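Local coordinates for protein caprin-1 (Homo sapiens, PDB 4WBE) that binds mRNAs and regulates their transport, translation and/or stability, and is essential for forming cytoplasmic stress granules, at residues 83-87 with 88-92; 99-102 with 103-106. One frame throughout, in Å; residues are numbered along the deposited sequence.

Both contacts are local ones within the dimerization domain of caprin-1, a largely helical piece of the longer protein, and their centres lie about 8 Å apart on the same side of the chain's centre. Contact 1 comes first, at the end of helix 77-88 and in the loop after it; the two-stranded antiparallel hairpin 93-94/97-98 follows, and contact 2 is the opening of helix 99-111. The hairpin thus brings the start of one helix back against the end of the other. They meet directly: K103 NZ lies 3.1 Å from L87 O, a probable hydrogen bond. Contact 1 also reaches the second subunit, whereas contact 2 stays within its own chain.

Contact 1 of 2, residues 83-87 with 88-92; sequences LWDLL and EGKEK
W84 and E88 meet one turn apart where helix 77-88 ends in a Schellman motif. The backbone bonds come first: E88 N donates to W84 O in the last helical i to i+4 bond, and two bonds then make the motif, a nearly straight one (169°) from K90 N to D85 O at 3.1 Å and one from G89 N to L86 O at 2.9 Å, its donor above the carbonyl plane. G89 suits the turn because its phi of 59° favours glycine. E88 CG makes a CH-pi contact with one face of the W84 six-membered ring, 3.5 Å from its centroid, while the carboxylate, nearly parallel to that ring, forms a salt bridge with R14. W84 also packs on Q12 of the second subunit. K90, a long flexible chain bent at chi2, chi3 and chi4, curls back to put its CE 3.4 Å from CZ3 of W84. With an alanine here in place of W84, E88 CG would probably lose the ring face it lies on and K90 CE its support. Charge may add a weak attraction, for D85 OD1 stands 4.3 Å from K90 NZ, beyond a salt bridge.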
loop_
_atom_site.group_PDB
_atom_site.type_symbol
_atom_site.label_atom_id
_atom_site.label_comp_id
_atom_site.label_asym_id
_atom_site.label_seq_id
_atom_site.Cartn_x
_atom_site.Cartn_y
_atom_site.Cartn_z
ATOM N N LEU A 83 6.973 -3.802 -6.498
ATOM C CA LEU A 83 5.681 -4.386 -6.174
ATOM C C LEU A 83 5.014 -4.979 -7.408
ATOM O O LEU A 83 4.492 -6.094 -7.369
ATOM C CB LEU A 83 4.764 -3.326 -5.562
ATOM C CG LEU A 83 5.031 -2.997 -4.095
ATOM C CD1 LEU A 83 4.154 -1.844 -3.646
ATOM C CD2 LEU A 83 4.797 -4.225 -3.231
ATOM N N TRP A 84 5.022 -4.220 -8.497
ATOM C CA TRP A 84 4.399 -4.672 -9.738
ATOM C C TRP A 84 5.079 -5.929 -10.275
ATOM O O TRP A 84 4.410 -6.881 -10.696
ATOM C CB TRP A 84 4.414 -3.567 -10.800
ATOM C CG TRP A 84 3.575 -3.913 -11.988
ATOM C CD1 TRP A 84 2.225 -3.717 -12.127
ATOM C CD2 TRP A 84 4.015 -4.531 -13.199
ATOM N NE1 TRP A 84 1.806 -4.173 -13.352
ATOM C CE2 TRP A 84 2.885 -4.679 -14.029
ATOM C CE3 TRP A 84 5.256 -4.968 -13.667
ATOM C CZ2 TRP A 84 2.961 -5.247 -15.299
ATOM C CZ3 TRP A 84 5.330 -5.532 -14.924
ATOM C CH2 TRP A 84 4.190 -5.668 -15.727
ATOM N N ASP A 85 6.409 -5.913 -10.279
ATOM C CA ASP A 85 7.183 -7.064 -10.727
ATOM C C ASP A 85 6.901 -8.314 -9.886
ATOM O O ASP A 85 6.848 -9.424 -10.418
ATOM C CB ASP A 85 8.680 -6.751 -10.693
ATOM C CG ASP A 85 9.114 -5.826 -11.819
ATOM O OD1 ASP A 85 8.343 -5.672 -12.777
ATOM O OD2 ASP A 85 10.229 -5.262 -11.743
ATOM N N LEU A 86 6.744 -8.144 -8.576
ATOM C CA LEU A 86 6.414 -9.285 -7.719
ATOM C C LEU A 86 5.053 -9.880 -8.075
ATOM O O LEU A 86 4.914 -11.098 -8.207
ATOM C CB LEU A 86 6.467 -8.930 -6.231
ATOM C CG LEU A 86 6.127 -10.167 -5.384
ATOM C CD1 LEU A 86 7.189 -10.467 -4.369
ATOM C CD2 LEU A 86 4.774 -10.007 -4.709
ATOM N N LEU A 87 4.051 -9.017 -8.220
ATOM C CA LEU A 87 2.700 -9.447 -8.574
ATOM C C LEU A 87 2.679 -10.215 -9.898
ATOM O O LEU A 87 1.895 -11.150 -10.067
ATOM C CB LEU A 87 1.762 -8.242 -8.626
ATOM C CG LEU A 87 1.646 -7.557 -7.265
ATOM C CD1 LEU A 87 1.032 -6.185 -7.382
ATOM C CD2 LEU A 87 0.823 -8.417 -6.331
ATOM N N GLU A 88 3.532 -9.800 -10.831
ATOM C CA GLU A 88 3.623 -10.442 -12.140
ATOM C C GLU A 88 4.534 -11.657 -12.086
ATOM O O GLU A 88 4.564 -12.460 -13.020
ATOM C CB GLU A 88 4.142 -9.452 -13.184
ATOM C CG GLU A 88 3.192 -8.297 -13.457
ATOM C CD GLU A 88 1.955 -8.746 -14.213
ATOM O OE1 GLU A 88 2.098 -9.547 -15.161
ATOM O OE2 GLU A 88 0.841 -8.314 -13.852
ATOM N N GLY A 89 5.267 -11.795 -10.981
ATOM C CA GLY A 89 6.181 -12.909 -10.815
ATOM C C GLY A 89 7.221 -12.934 -11.918
ATOM O O GLY A 89 7.496 -13.980 -12.507
ATOM N N LYS A 90 7.817 -11.779 -12.191
ATOM C CA LYS A 90 8.742 -11.663 -13.313
ATOM C C LYS A 90 10.030 -12.448 -13.130
ATOM O O LYS A 90 10.555 -12.551 -12.019
ATOM C CB LYS A 90 9.096 -10.196 -13.574
ATOM C CG LYS A 90 7.922 -9.288 -13.881
ATOM C CD LYS A 90 7.350 -9.648 -15.241
ATOM C CE LYS A 90 6.870 -8.422 -15.996
ATOM N NZ LYS A 90 8.015 -7.644 -16.577
ATOM N N GLU A 91 10.538 -12.982 -14.240
ATOM C CA GLU A 91 11.864 -13.586 -14.276
ATOM C C GLU A 91 12.904 -12.484 -14.394
ATOM O O GLU A 91 13.640 -12.410 -15.374
ATOM C CB GLU A 91 12.005 -14.563 -15.446
ATOM C CG GLU A 91 11.426 -15.950 -15.204
ATOM C CD GLU A 91 12.363 -16.838 -14.388
ATOM O OE1 GLU A 91 12.069 -18.044 -14.245
ATOM O OE2 GLU A 91 13.405 -16.341 -13.907
ATOM N N LYS A 92 12.924 -11.607 -13.398
ATOM C CA LYS A 92 13.895 -10.523 -13.323
ATOM C C LYS A 92 14.613 -10.551 -11.979
ATOM O O LYS A 92 14.044 -10.984 -10.979
ATOM C CB LYS A 92 13.219 -9.173 -13.575
ATOM C CG LYS A 92 12.687 -9.010 -14.998
ATOM C CD LYS A 92 11.931 -7.692 -15.169
ATOM C CE LYS A 92 11.453 -7.498 -16.605
ATOM N NZ LYS A 92 10.678 -6.232 -16.771
#

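Contact 2 of 2, residues 99-102 with 103-106; sequences YKVL and KEIV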
loop_
_atom_site.group_PDB
_atom_site.type_symbol
_atom_site.label_atom_id
_atom_site.label_comp_id
_atom_site.label_asym_id
_atom_site.label_seq_id
_atom_site.Cartn_x
_atom_site.Cartn_y
_atom_site.Cartn_z
ATOM N N TYR A 99 11.818 -12.202 -8.908
ATOM C CA TYR A 99 10.474 -11.876 -8.455
ATOM C C TYR A 99 9.594 -13.117 -8.517
ATOM O O TYR A 99 8.662 -13.266 -7.722
ATOM C CB TYR A 99 9.872 -10.770 -9.315
ATOM C CG TYR A 99 10.541 -9.431 -9.149
ATOM C CD1 TYR A 99 10.231 -8.606 -8.078
ATOM C CD2 TYR A 99 11.472 -8.988 -10.071
ATOM C CE1 TYR A 99 10.841 -7.371 -7.921
ATOM C CE2 TYR A 99 12.089 -7.759 -9.927
ATOM C CZ TYR A 99 11.767 -6.955 -8.854
ATOM O OH TYR A 99 12.384 -5.735 -8.720
ATOM N N LYS A 100 9.883 -13.995 -9.472
ATOM C CA LYS A 100 9.141 -15.247 -9.596
ATOM C C LYS A 100 9.275 -16.106 -8.343
ATOM O O LYS A 100 8.292 -16.667 -7.855
ATOM C CB LYS A 100 9.600 -16.034 -10.823
ATOM C CG LYS A 100 8.802 -17.303 -11.050
ATOM C CD LYS A 100 9.304 -18.064 -12.266
ATOM C CE LYS A 100 8.545 -19.369 -12.454
ATOM N NZ LYS A 100 8.799 -19.965 -13.796
ATOM N N VAL A 101 10.492 -16.206 -7.822
ATOM C CA VAL A 101 10.733 -16.958 -6.589
ATOM C C VAL A 101 10.107 -16.271 -5.371
ATOM O O VAL A 101 9.567 -16.937 -4.485
ATOM C CB VAL A 101 12.241 -17.188 -6.351
ATOM C CG1 VAL A 101 12.499 -17.744 -4.954
ATOM C CG2 VAL A 101 12.822 -18.109 -7.423
ATOM N N LEU A 102 10.213 -14.946 -5.316
ATOM C CA LEU A 102 9.618 -14.180 -4.228
ATOM C C LEU A 102 8.096 -14.313 -4.206
ATOM O O LEU A 102 7.491 -14.449 -3.142
ATOM C CB LEU A 102 10.014 -12.706 -4.325
ATOM C CG LEU A 102 11.475 -12.370 -4.011
ATOM C CD1 LEU A 102 11.702 -10.874 -4.133
ATOM C CD2 LEU A 102 11.840 -12.852 -2.617
ATOM N N LYS A 103 7.485 -14.268 -5.387
ATOM C CA LYS A 103 6.044 -14.426 -5.498
ATOM C C LYS A 103 5.622 -15.812 -4.995
ATOM O O LYS A 103 4.624 -15.943 -4.287
ATOM C CB LYS A 103 5.580 -14.217 -6.940
ATOM C CG LYS A 103 4.085 -14.446 -7.111
ATOM C CD LYS A 103 3.647 -14.266 -8.553
ATOM C CE LYS A 103 2.161 -14.544 -8.704
ATOM N NZ LYS A 103 1.731 -14.279 -10.100
ATOM N N GLU A 104 6.391 -16.839 -5.349
ATOM C CA GLU A 104 6.105 -18.195 -4.881
ATOM C C GLU A 104 6.176 -18.293 -3.353
ATOM O O GLU A 104 5.351 -18.958 -2.730
ATOM C CB GLU A 104 7.057 -19.199 -5.542
ATOM C CG GLU A 104 6.808 -19.391 -7.034
ATOM C CD GLU A 104 7.985 -20.035 -7.750
ATOM O OE1 GLU A 104 8.991 -20.357 -7.082
ATOM O OE2 GLU A 104 7.901 -20.214 -8.983
ATOM N N ILE A 105 7.162 -17.627 -2.760
ATOM C CA ILE A 105 7.263 -17.528 -1.307
ATOM C C ILE A 105 6.041 -16.857 -0.685
ATOM O O ILE A 105 5.465 -17.372 0.274
ATOM C CB ILE A 105 8.543 -16.777 -0.875
ATOM C CG1 ILE A 105 9.787 -17.566 -1.291
ATOM C CG2 ILE A 105 8.561 -16.567 0.624
ATOM C CD1 ILE A 105 11.106 -16.816 -1.072
ATOM N N VAL A 106 5.662 -15.702 -1.225
ATOM C CA VAL A 106 4.506 -14.955 -0.731
ATOM C C VAL A 106 3.226 -15.785 -0.827
ATOM O O VAL A 106 2.410 -15.804 0.099
ATOM C CB VAL A 106 4.325 -13.616 -1.494
ATOM C CG1 VAL A 106 2.992 -12.979 -1.142
ATOM C CG2 VAL A 106 5.460 -12.657 -1.160
HETATM O O HOH W 1 10.043 -19.924 -4.466
#
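Y99 starts the first full turn of helix 99-111 by accepting from K103: its carbonyl O takes K103 N at 2.8 Å, the first of four successive i to i+4 bonds. Its ring is directed at other parts of the fold, the phenol OH hydrogen-bonded to H82. K100 O next receives E104 N at 3.2 Å. The extended K100 chain runs out with CG anti to the backbone N (chi1 -176°), and E104 crosses it obliquely, its OE2 3.6 Å from K100 CE; the ammonium stands farther off, 4.9 Å from K100 NZ to E104 OE2, so any attraction is probably modest, and its ion pair with E91 is long and weak. Two long, charged residues suit this exposed side. V101 O has two donors, I105 N at 3.0 Å and a water, and the same water donates to E104 OE1 at 2.9 Å, tying the carboxylate to the helix backbone. V101 also offers CG1 to I105 CD1, 4.2 Å away. L102 closes the series: its O takes V106 N with an N-H...O angle of 166°, and L102 CD2 is 4.3 Å from the same I105 CD1, so that methyl meets both V101 and L102. Branched aliphatic side chains fit the buried positions of L102 and I105: L102 packs on F58 of helix 49-62, L86 of helix 77-88 and V94 of strand 93-94, while I105 rests on L55 of helix 49-62 and on L47 in a loop.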